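Local coordinates for serine protease pet (Escherichia coli, PDB 4OM9), which acts as a secreted autotransporter enterotoxin of enteroaggregative strains, a serine protease that probably cleaves the host cytoskeletal protein alpha-fodrin, at residues K143-F148 and F176-L181; E192-S197 and T237-V242; K867-N872 and V895-N900; N873-D878 and D904-E909. All blocks are in the same frame, centred on the assembly; numbering follows the deposited sequence.

Interaction 1: K143-F148 and F176-L181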
# COMPACT_ATOMS: atom_id res chain seq x y z
N LYS A 143 -31.99 -6.97 21.27
CA LYS A 143 -30.65 -6.99 21.84
C LYS A 143 -30.24 -8.37 22.37
O LYS A 143 -31.00 -9.03 23.07
CB LYS A 143 -30.54 -5.96 22.97
CG LYS A 143 -30.94 -4.55 22.56
CD LYS A 143 -30.20 -4.09 21.30
CE LYS A 143 -30.62 -2.70 20.86
NZ LYS A 143 -30.31 -1.65 21.88
N GLU A 144 -29.04 -8.79 22.00
CA GLU A 144 -28.37 -9.95 22.58
C GLU A 144 -26.94 -9.53 22.93
O GLU A 144 -26.34 -8.71 22.23
CB GLU A 144 -28.36 -11.13 21.61
CG GLU A 144 -29.73 -11.64 21.16
CD GLU A 144 -29.64 -12.86 20.25
OE1 GLU A 144 -30.60 -13.13 19.49
OE2 GLU A 144 -28.59 -13.55 20.28
N ILE A 145 -26.39 -10.08 24.01
CA ILE A 145 -24.99 -9.81 24.33
C ILE A 145 -24.14 -10.81 23.57
O ILE A 145 -24.16 -12.02 23.86
CB ILE A 145 -24.68 -9.88 25.85
CG1 ILE A 145 -25.52 -8.87 26.63
CG2 ILE A 145 -23.22 -9.56 26.11
CD1 ILE A 145 -25.41 -9.03 28.16
N ILE A 146 -23.42 -10.29 22.57
CA ILE A 146 -22.57 -11.07 21.69
C ILE A 146 -21.13 -10.77 22.05
O ILE A 146 -20.81 -9.65 22.44
CB ILE A 146 -22.81 -10.73 20.19
CG1 ILE A 146 -24.30 -10.83 19.82
CG2 ILE A 146 -21.95 -11.60 19.28
CD1 ILE A 146 -24.90 -12.21 20.03
N GLY A 147 -20.26 -11.76 21.94
CA GLY A 147 -18.88 -11.52 22.23
C GLY A 147 -17.95 -12.53 21.60
O GLY A 147 -18.40 -13.45 20.93
N PHE A 148 -16.66 -12.33 21.84
CA PHE A 148 -15.61 -13.13 21.25
C PHE A 148 -14.73 -13.70 22.33
O PHE A 148 -14.48 -13.06 23.35
CB PHE A 148 -14.74 -12.30 20.29
CG PHE A 148 -15.41 -11.92 19.00
CD1 PHE A 148 -15.44 -12.80 17.93
CD2 PHE A 148 -15.96 -10.65 18.84
CE1 PHE A 148 -16.06 -12.43 16.71
CE2 PHE A 148 -16.57 -10.27 17.63
CZ PHE A 148 -16.62 -11.17 16.57
N PHE A 176 -19.91 -15.93 20.27
CA PHE A 176 -20.95 -16.46 21.15
C PHE A 176 -22.07 -15.48 21.47
O PHE A 176 -21.92 -14.27 21.30
CB PHE A 176 -20.31 -16.96 22.47
CG PHE A 176 -19.66 -15.86 23.27
CD1 PHE A 176 -20.43 -14.96 24.00
CD2 PHE A 176 -18.28 -15.74 23.30
CE1 PHE A 176 -19.84 -13.95 24.70
CE2 PHE A 176 -17.69 -14.73 24.02
CZ PHE A 176 -18.46 -13.83 24.72
N HIS A 177 -23.17 -16.00 21.98
CA HIS A 177 -24.22 -15.18 22.60
C HIS A 177 -24.40 -15.61 24.05
O HIS A 177 -24.33 -16.80 24.35
CB HIS A 177 -25.54 -15.31 21.83
CG HIS A 177 -25.94 -16.72 21.53
ND1 HIS A 177 -25.44 -17.43 20.46
CD2 HIS A 177 -26.81 -17.55 22.17
CE1 HIS A 177 -25.98 -18.64 20.45
NE2 HIS A 177 -26.81 -18.74 21.47
N ILE A 178 -24.64 -14.66 24.95
CA ILE A 178 -24.83 -15.01 26.35
C ILE A 178 -26.23 -15.55 26.65
O ILE A 178 -27.23 -14.86 26.44
CB ILE A 178 -24.57 -13.82 27.30
CG1 ILE A 178 -23.17 -13.24 27.09
CG2 ILE A 178 -24.79 -14.24 28.77
CD1 ILE A 178 -22.72 -12.34 28.19
N THR A 179 -26.28 -16.77 27.19
CA THR A 179 -27.54 -17.47 27.49
C THR A 179 -27.96 -17.36 28.96
O THR A 179 -29.12 -17.54 29.28
CB THR A 179 -27.44 -18.97 27.12
OG1 THR A 179 -26.26 -19.54 27.72
CG2 THR A 179 -27.34 -19.15 25.60
N ASN A 180 -27.01 -17.04 29.84
CA ASN A 180 -27.34 -16.72 31.23
C ASN A 180 -26.27 -15.84 31.87
O ASN A 180 -25.17 -16.30 32.19
CB ASN A 180 -27.52 -18.00 32.06
CG ASN A 180 -28.34 -17.76 33.32
OD1 ASN A 180 -28.51 -16.63 33.77
ND2 ASN A 180 -28.87 -18.85 33.90
N LEU A 181 -26.62 -14.58 32.08
CA LEU A 181 -25.78 -13.64 32.80
C LEU A 181 -25.43 -14.10 34.20
O LEU A 181 -24.37 -13.80 34.69
CB LEU A 181 -26.44 -12.27 32.87
CG LEU A 181 -26.19 -11.35 31.68
CD1 LEU A 181 -26.93 -10.03 31.85
CD2 LEU A 181 -24.67 -11.14 31.49
O HOH W 1 -27.79 -12.22 24.99
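A chi1 of 64° puts Phe-176 CG between its own backbone N and carbonyl carbon, and the ring lies over Gly-147 of the adjacent strand. The CA of Gly-147 lies 3.8 Å from the centre of the Phe-176 ring, a CH-pi contact over the face, and the ring occupies room that the glycine, having no side chain, leaves to it. The same two residues form an antiparallel hydrogen-bonded pair, with Gly-147 N to Phe-176 O at 3.1 Å and Phe-176 N to Gly-147 O at 3.0 Å. Beyond the non-hydrogen-bonded pair Ile-146 and His-177, the N of Ile-178 donates to Ile-145 O (2.9 Å). A water bridges Ile-145 N and Ile-178 O.

CG2 of Ile-145 packs on CD1 of Ile-178 at 3.5 Å, while CD1 of Ile-145 reaches CD2 of Leu-181. These strands belong to a curled antiparallel sheet of the protease domain, consistent with a clan PA beta-barrel. On the Ile-146 face, His-177 NE2 is bonded to Glu-194, and Glu-144 OE2 lies 5.0 Å from His-177 ND1; two carboxylates so placed would tend to favour a protonated imidazole.

Interaction 2: E192-S197 and T237-V242; sequences EYENDS and TQKTYV
Segments 192-195 and 239-242 run antiparallel, their axes 4.5 Å apart at the closest and their directions 140° apart, with Tyr-193 and Thr-240 as the hydrogen-bonded pair. They are adjacent strands of the curled antiparallel sheet in the protease domain, as expected for a clan PA beta-barrel. Tyr-193 N donates to Thr-240 O, and Thr-240 N returns the bond to Tyr-193 O, each at 2.8 Å.

On the Tyr-193 face, the tyrosine ring lies alongside Thr-240, whose CB sits over the ring centre at 3.7 Å from the centroid in a CH-pi contact. CG2 of Val-242 comes up obliquely to CD2 of the same ring. The ring also stacks with Phe-176 of the neighbouring strand 172-185, and its hydroxyl is bonded to Arg-149. Thr-240 OG1 is hydrogen-bonded to Thr-203 OG1.

The Glu-192 face is charged. With CG anti to the backbone N (chi1 176°), Glu-192 runs beside Tyr-241 in the same direction, its carboxylate plane steeply inclined to the ring, while its OE1 touches Lys-239 CD at 3.4 Å and is bonded to Thr-179. Lys-239 bends at chi2 and chi4. Next to the strand pair, a water spans Asn-195 N and Gln-238 O. Glu-194 OE1 is held by His-177, and Glu-194 OE2 takes a salt bridge from Lys-239 NZ at 3.1 Å, met on its anti side and 30° out of the carboxylate plane; the same NZ also donates to Thr-237 O at 3.0 Å.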
# COMPACT_ATOMS: atom_id res chain seq x y z
N GLU A 192 -22.88 -17.53 31.38
CA GLU A 192 -23.00 -18.72 30.57
C GLU A 192 -23.19 -18.32 29.13
O GLU A 192 -23.96 -17.40 28.83
CB GLU A 192 -24.18 -19.59 31.05
CG GLU A 192 -24.45 -20.84 30.21
CD GLU A 192 -25.81 -21.48 30.56
OE1 GLU A 192 -26.81 -21.14 29.89
OE2 GLU A 192 -25.87 -22.30 31.50
N TYR A 193 -22.47 -18.96 28.22
CA TYR A 193 -22.68 -18.65 26.82
C TYR A 193 -22.79 -19.89 25.96
O TYR A 193 -22.44 -21.01 26.37
CB TYR A 193 -21.58 -17.69 26.29
CG TYR A 193 -20.20 -18.24 25.86
CD1 TYR A 193 -20.08 -19.21 24.86
CD2 TYR A 193 -19.03 -17.69 26.37
CE1 TYR A 193 -18.84 -19.66 24.43
CE2 TYR A 193 -17.76 -18.13 25.94
CZ TYR A 193 -17.69 -19.12 24.97
OH TYR A 193 -16.48 -19.59 24.52
N GLU A 194 -23.30 -19.66 24.75
CA GLU A 194 -23.43 -20.67 23.73
C GLU A 194 -22.82 -20.11 22.44
O GLU A 194 -22.98 -18.92 22.14
CB GLU A 194 -24.90 -21.03 23.53
CG GLU A 194 -25.20 -22.05 22.44
CD GLU A 194 -26.70 -22.30 22.30
OE1 GLU A 194 -27.35 -21.57 21.51
OE2 GLU A 194 -27.23 -23.20 22.98
N ASN A 195 -22.09 -20.95 21.71
CA ASN A 195 -21.49 -20.49 20.46
C ASN A 195 -22.50 -20.28 19.34
O ASN A 195 -23.61 -20.82 19.37
CB ASN A 195 -20.45 -21.48 19.99
CG ASN A 195 -19.19 -21.38 20.78
OD1 ASN A 195 -18.26 -20.64 20.41
ND2 ASN A 195 -19.14 -22.09 21.89
N ASP A 196 -22.11 -19.46 18.37
CA ASP A 196 -22.84 -19.37 17.10
C ASP A 196 -22.92 -20.76 16.48
O ASP A 196 -21.94 -21.52 16.52
CB ASP A 196 -22.14 -18.38 16.16
CG ASP A 196 -22.89 -18.17 14.86
OD1 ASP A 196 -23.82 -17.34 14.87
OD2 ASP A 196 -22.54 -18.81 13.84
N SER A 197 -24.06 -21.11 15.90
CA SER A 197 -24.25 -22.44 15.34
C SER A 197 -23.58 -22.64 13.97
O SER A 197 -23.47 -23.75 13.49
CB SER A 197 -25.74 -22.78 15.22
OG SER A 197 -26.39 -21.95 14.28
N THR A 237 -24.77 -27.09 21.22
CA THR A 237 -25.42 -26.36 22.30
C THR A 237 -24.56 -26.30 23.57
O THR A 237 -25.00 -25.76 24.58
CB THR A 237 -26.76 -26.99 22.66
OG1 THR A 237 -26.52 -28.33 23.09
CG2 THR A 237 -27.71 -26.99 21.45
N GLN A 238 -23.36 -26.88 23.50
CA GLN A 238 -22.37 -26.81 24.58
C GLN A 238 -22.41 -25.43 25.21
O GLN A 238 -22.45 -24.41 24.52
CB GLN A 238 -20.97 -27.10 24.05
CG GLN A 238 -19.86 -27.05 25.12
CD GLN A 238 -18.49 -26.72 24.53
OE1 GLN A 238 -18.28 -25.61 24.03
NE2 GLN A 238 -17.56 -27.67 24.57
N LYS A 239 -22.46 -25.40 26.53
CA LYS A 239 -22.45 -24.14 27.24
C LYS A 239 -21.05 -23.89 27.79
O LYS A 239 -20.34 -24.83 28.19
CB LYS A 239 -23.49 -24.17 28.36
CG LYS A 239 -24.94 -24.40 27.93
CD LYS A 239 -25.55 -23.09 27.40
CE LYS A 239 -27.02 -23.21 26.99
NZ LYS A 239 -27.23 -24.17 25.88
N THR A 240 -20.64 -22.62 27.84
CA THR A 240 -19.40 -22.27 28.51
C THR A 240 -19.63 -21.30 29.66
O THR A 240 -20.42 -20.37 29.56
CB THR A 240 -18.38 -21.67 27.52
OG1 THR A 240 -18.13 -22.62 26.47
CG2 THR A 240 -17.08 -21.36 28.23
N TYR A 241 -18.93 -21.50 30.76
CA TYR A 241 -19.08 -20.61 31.89
C TYR A 241 -17.86 -19.72 32.02
O TYR A 241 -16.73 -20.18 31.93
CB TYR A 241 -19.33 -21.40 33.17
CG TYR A 241 -20.56 -22.24 33.02
CD1 TYR A 241 -20.51 -23.45 32.34
CD2 TYR A 241 -21.79 -21.81 33.50
CE1 TYR A 241 -21.62 -24.21 32.16
CE2 TYR A 241 -22.92 -22.57 33.33
CZ TYR A 241 -22.82 -23.78 32.66
OH TYR A 241 -23.93 -24.57 32.46
N VAL A 242 -18.13 -18.43 32.20
CA VAL A 242 -17.10 -17.44 32.40
C VAL A 242 -17.10 -16.89 33.82
O VAL A 242 -18.13 -16.40 34.31
CB VAL A 242 -17.25 -16.27 31.44
CG1 VAL A 242 -16.01 -15.39 31.49
CG2 VAL A 242 -17.52 -16.78 30.02
O HOH W 2 -21.79 -23.85 21.87

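Interaction 3: K867-N872 and V895-N900; sequences KLEGAN and VKAPEN
Lys-867 drapes its side chain across Pro-898 and Asn-900, and its orientation sets the rest of the contact. The chain is bent at chi2, chi3 and chi4, the last placing NZ; its aliphatic part crosses the proline ring at a slant, CD to CD at 3.5 Å, and Lys-867 CD lies 3.8 Å from Ala-897 CB. Against Glu-899 the lysine stands at about a right angle, and its NZ makes a salt bridge to Glu-899 OE1 at 3.2 Å. The NZ is also modelled 2.4 Å from Pro-898 O, a doubtfully short hydrogen bond.

Beside the lysine, Glu-869 crosses Asn-900 obliquely, carboxylate and amide planes 73° apart. Its OE2 faces Asn-900 OD1 at 3.2 Å, two acceptors with no hydrogen bond between them. Neither segment is a regular strand here, near the C-terminal end of the passenger domain, whose body is a beta-helix; Ala-897 bonds to Ser-931 by its backbone, its O also to OG.

The contact rests mainly on one cation and its alkyl chain. The ammonium would partly offset the negative charge of Glu-899, whereas Glu-869 OE1 is buried with no partner in the model, probably leaving its carboxylate poorly compensated.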
# COMPACT_ATOMS: atom_id res chain seq x y z
N LYS A 867 -14.62 4.52 -51.57
CA LYS A 867 -15.77 5.43 -51.57
C LYS A 867 -16.46 5.66 -50.22
O LYS A 867 -15.84 5.57 -49.16
CB LYS A 867 -16.81 4.95 -52.59
CG LYS A 867 -16.47 5.28 -54.04
CD LYS A 867 -15.35 4.42 -54.60
CE LYS A 867 -15.77 2.96 -54.74
NZ LYS A 867 -16.81 2.79 -55.79
N LEU A 868 -17.76 5.95 -50.30
CA LEU A 868 -18.58 6.41 -49.18
C LEU A 868 -18.00 7.68 -48.56
O LEU A 868 -17.10 7.62 -47.73
CB LEU A 868 -18.72 5.32 -48.11
CG LEU A 868 -19.56 5.75 -46.90
CD1 LEU A 868 -20.93 6.26 -47.33
CD2 LEU A 868 -19.70 4.62 -45.90
N GLU A 869 -18.53 8.83 -48.97
CA GLU A 869 -18.08 10.12 -48.46
C GLU A 869 -19.21 10.85 -47.74
O GLU A 869 -20.24 10.24 -47.44
CB GLU A 869 -17.52 10.97 -49.60
CG GLU A 869 -16.14 10.55 -50.09
CD GLU A 869 -16.14 9.21 -50.81
OE1 GLU A 869 -15.05 8.64 -51.00
OE2 GLU A 869 -17.22 8.72 -51.18
N GLY A 870 -19.02 12.13 -47.46
CA GLY A 870 -19.96 12.88 -46.64
C GLY A 870 -20.44 14.21 -47.18
O GLY A 870 -20.17 14.56 -48.33
N ALA A 871 -21.15 14.97 -46.34
CA ALA A 871 -21.75 16.24 -46.74
C ALA A 871 -20.81 17.43 -46.53
O ALA A 871 -19.95 17.41 -45.65
CB ALA A 871 -23.06 16.46 -45.98
N ASN A 872 -20.98 18.45 -47.38
CA ASN A 872 -20.20 19.70 -47.39
C ASN A 872 -18.78 19.56 -47.95
O ASN A 872 -18.58 19.63 -49.16
CB ASN A 872 -20.13 20.32 -45.99
CG ASN A 872 -20.87 21.64 -45.90
OD1 ASN A 872 -20.33 22.69 -46.23
ND2 ASN A 872 -22.12 21.58 -45.45
N VAL A 895 -8.08 12.91 -56.83
CA VAL A 895 -8.55 11.72 -56.13
C VAL A 895 -8.71 10.54 -57.08
O VAL A 895 -8.38 10.64 -58.27
CB VAL A 895 -9.91 11.94 -55.40
CG1 VAL A 895 -9.89 13.20 -54.53
CG2 VAL A 895 -11.03 11.99 -56.40
N LYS A 896 -9.21 9.42 -56.56
CA LYS A 896 -9.41 8.20 -57.34
C LYS A 896 -10.47 7.27 -56.74
O LYS A 896 -10.17 6.13 -56.39
CB LYS A 896 -8.09 7.43 -57.49
CG LYS A 896 -7.32 7.72 -58.77
CD LYS A 896 -6.30 6.62 -59.04
CE LYS A 896 -5.50 6.88 -60.31
NZ LYS A 896 -4.53 7.99 -60.15
N ALA A 897 -11.70 7.76 -56.62
CA ALA A 897 -12.81 6.96 -56.10
C ALA A 897 -13.73 6.48 -57.22
O ALA A 897 -14.52 7.26 -57.74
CB ALA A 897 -13.60 7.75 -55.07
N PRO A 898 -13.62 5.19 -57.59
CA PRO A 898 -14.34 4.59 -58.72
C PRO A 898 -15.87 4.65 -58.60
O PRO A 898 -16.42 4.32 -57.55
CB PRO A 898 -13.86 3.13 -58.70
CG PRO A 898 -13.30 2.92 -57.33
CD PRO A 898 -12.72 4.23 -56.94
N GLU A 899 -16.53 5.07 -59.68
CA GLU A 899 -17.99 5.17 -59.77
C GLU A 899 -18.59 6.13 -58.74
O GLU A 899 -19.38 7.01 -59.09
CB GLU A 899 -18.63 3.78 -59.64
CG GLU A 899 -20.13 3.81 -59.37
CD GLU A 899 -20.46 3.50 -57.92
OE1 GLU A 899 -19.64 2.84 -57.25
OE2 GLU A 899 -21.54 3.92 -57.45
N ASN A 900 -18.23 5.92 -57.47
CA ASN A 900 -18.60 6.79 -56.36
C ASN A 900 -20.09 6.79 -56.03
O ASN A 900 -20.94 6.67 -56.91
CB ASN A 900 -18.14 8.23 -56.62
CG ASN A 900 -17.93 9.01 -55.35
OD1 ASN A 900 -17.69 8.44 -54.29
ND2 ASN A 900 -18.03 10.33 -55.44

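Interaction 4: N873-D878 and D904-E909; sequences NLLLVD and DVFKTE
Leu-875 and Phe-906 make the apolar heart of this contact. The leucine lies at a slant to the phenylalanine: its CB comes to 3.4 Å from Phe-906 CD1 at the rim, and its CD1 lies over one ring face, 3.7 Å from the centroid and 16° off the normal, a CH-pi contact. CG of Leu-875 is anti to the backbone N (chi1 -162°), and beyond it CD1 lies over the face while CB stays by the rim. Leu-875 also touches Leu-894 and Val-895 of a further loop.

On the other side of the ring stands Asn-873. Its CB lies 3.8 Å from Phe-906 CD1, and its amide, probably turned over in the model, lies on the side opposite Leu-875 CD1, toward the rim. Trp-933 meets the ring edge-to-face.

Both segments belong to irregular loops near the C-terminal tip of the beta-helical passenger, after its last assigned strand, 794-796. They are joined there by side chains and not by paired strands.

Among weaker contacts, the side chains of Leu-874 and Glu-909 cross at about a right angle, CD2 of the leucine 4.2 Å from CG of the glutamate, and the backbone N of Leu-874 sits near the ring plane at the edge of Phe-906. No clear hydrogen bond spans the two segments. Polar closeness is confined to Asn-873 ND2 and Val-905 O, modelled 2.5 Å apart, a doubtful distance.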
# COMPACT_ATOMS: atom_id res chain seq x y z
N ASN A 873 -17.80 19.38 -47.06
CA ASN A 873 -16.38 19.24 -47.43
C ASN A 873 -15.80 20.43 -48.18
O ASN A 873 -16.48 21.43 -48.41
CB ASN A 873 -16.17 17.97 -48.26
CG ASN A 873 -16.56 16.71 -47.52
OD1 ASN A 873 -16.89 16.75 -46.33
ND2 ASN A 873 -16.53 15.58 -48.21
N LEU A 874 -14.52 20.32 -48.54
CA LEU A 874 -13.79 21.39 -49.21
C LEU A 874 -12.47 20.92 -49.82
O LEU A 874 -11.43 20.97 -49.16
CB LEU A 874 -13.50 22.54 -48.24
CG LEU A 874 -14.35 23.80 -48.39
CD1 LEU A 874 -13.64 24.99 -47.77
CD2 LEU A 874 -14.69 24.05 -49.86
N LEU A 875 -12.50 20.47 -51.07
CA LEU A 875 -11.28 20.01 -51.73
C LEU A 875 -10.57 21.16 -52.42
O LEU A 875 -10.75 21.38 -53.62
CB LEU A 875 -11.60 18.90 -52.74
CG LEU A 875 -10.45 18.00 -53.21
CD1 LEU A 875 -10.90 16.55 -53.29
CD2 LEU A 875 -9.91 18.46 -54.55
N LEU A 876 -9.50 21.72 -51.80
CA LEU A 876 -8.58 22.85 -52.28
C LEU A 876 -7.08 22.67 -52.90
O LEU A 876 -6.85 21.64 -53.47
CB LEU A 876 -8.50 23.88 -51.17
CG LEU A 876 -9.81 24.53 -50.77
CD1 LEU A 876 -10.58 24.87 -52.01
CD2 LEU A 876 -10.63 23.64 -49.86
N VAL A 877 -6.11 23.64 -52.79
CA VAL A 877 -4.73 23.63 -53.47
C VAL A 877 -3.58 24.73 -53.33
O VAL A 877 -3.93 25.85 -53.07
CB VAL A 877 -4.91 23.79 -54.99
CG1 VAL A 877 -5.58 22.60 -55.65
CG2 VAL A 877 -5.61 25.11 -55.29
N ASP A 878 -2.27 24.46 -53.61
CA ASP A 878 -1.20 25.53 -53.90
C ASP A 878 0.37 25.34 -54.23
O ASP A 878 0.91 24.27 -54.09
CB ASP A 878 -1.38 26.76 -53.03
CG ASP A 878 -1.78 28.00 -53.84
OD1 ASP A 878 -2.96 28.14 -54.21
OD2 ASP A 878 -0.90 28.84 -54.12
N ASP A 904 -21.46 15.40 -54.96
CA ASP A 904 -21.56 16.57 -54.10
C ASP A 904 -20.97 16.30 -52.72
O ASP A 904 -21.55 16.68 -51.69
CB ASP A 904 -23.01 17.02 -53.98
CG ASP A 904 -23.97 15.85 -53.89
OD1 ASP A 904 -23.58 14.81 -53.32
OD2 ASP A 904 -25.10 15.96 -54.42
N VAL A 905 -19.82 15.64 -52.69
CA VAL A 905 -19.10 15.37 -51.46
C VAL A 905 -17.91 16.31 -51.36
O VAL A 905 -17.00 16.10 -50.57
CB VAL A 905 -18.65 13.90 -51.39
CG1 VAL A 905 -19.86 12.98 -51.32
CG2 VAL A 905 -17.78 13.55 -52.59
N PHE A 906 -17.93 17.34 -52.20
CA PHE A 906 -17.01 18.48 -52.13
C PHE A 906 -17.73 19.70 -52.71
O PHE A 906 -17.23 20.33 -53.64
CB PHE A 906 -15.71 18.21 -52.89
CG PHE A 906 -14.95 17.02 -52.39
CD1 PHE A 906 -14.11 17.13 -51.29
CD2 PHE A 906 -15.07 15.78 -53.00
CE1 PHE A 906 -13.41 16.03 -50.82
CE2 PHE A 906 -14.38 14.68 -52.53
CZ PHE A 906 -13.55 14.80 -51.44
N LYS A 907 -18.88 20.03 -52.13
CA LYS A 907 -19.83 21.02 -52.66
C LYS A 907 -19.20 22.34 -53.10
O LYS A 907 -18.15 22.75 -52.60
CB LYS A 907 -20.92 21.30 -51.62
CG LYS A 907 -22.18 21.95 -52.19
CD LYS A 907 -23.12 22.44 -51.11
CE LYS A 907 -24.30 23.19 -51.70
NZ LYS A 907 -25.26 23.64 -50.66
N THR A 908 -19.86 23.01 -54.05
CA THR A 908 -19.36 24.25 -54.64
C THR A 908 -19.54 25.47 -53.72
O THR A 908 -20.63 26.04 -53.63
CB THR A 908 -20.05 24.55 -55.98
OG1 THR A 908 -20.03 23.38 -56.81
CG2 THR A 908 -19.34 25.69 -56.70
N GLU A 909 -18.46 25.85 -53.06
CA GLU A 909 -18.44 27.03 -52.20
C GLU A 909 -17.52 28.10 -52.80
O GLU A 909 -16.30 27.98 -52.73
CB GLU A 909 -17.97 26.66 -50.79
CG GLU A 909 -18.64 25.43 -50.20
CD GLU A 909 -20.07 25.69 -49.74
OE1 GLU A 909 -20.76 24.72 -49.37
OE2 GLU A 909 -20.49 26.87 -49.76

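The four contacts fall into two distant pairs. Interactions 1 and 2, with centres 9 Å apart, share the protease-domain sheet, where strands 172-185 and 188-195 are neighbours; Thr-179 OG1 meets Glu-192 OE1 at 2.8 Å, probably a hydrogen bond. Interactions 3 and 4 lie at the far C-terminal tip, centres 12 Å apart, and their segments alternate along the chain; Asn-872 O and Lys-907 N, 3.0 Å apart, probably bond, and Glu-869 CB packs on Val-905 CG1. Between the pairs stretches the beta-helix: interaction 1 is about 81 Å from interaction 3 and interaction 2 about 89 Å from interaction 4, between centres. Interactions 1 and 2 lie within the peptidase family fold.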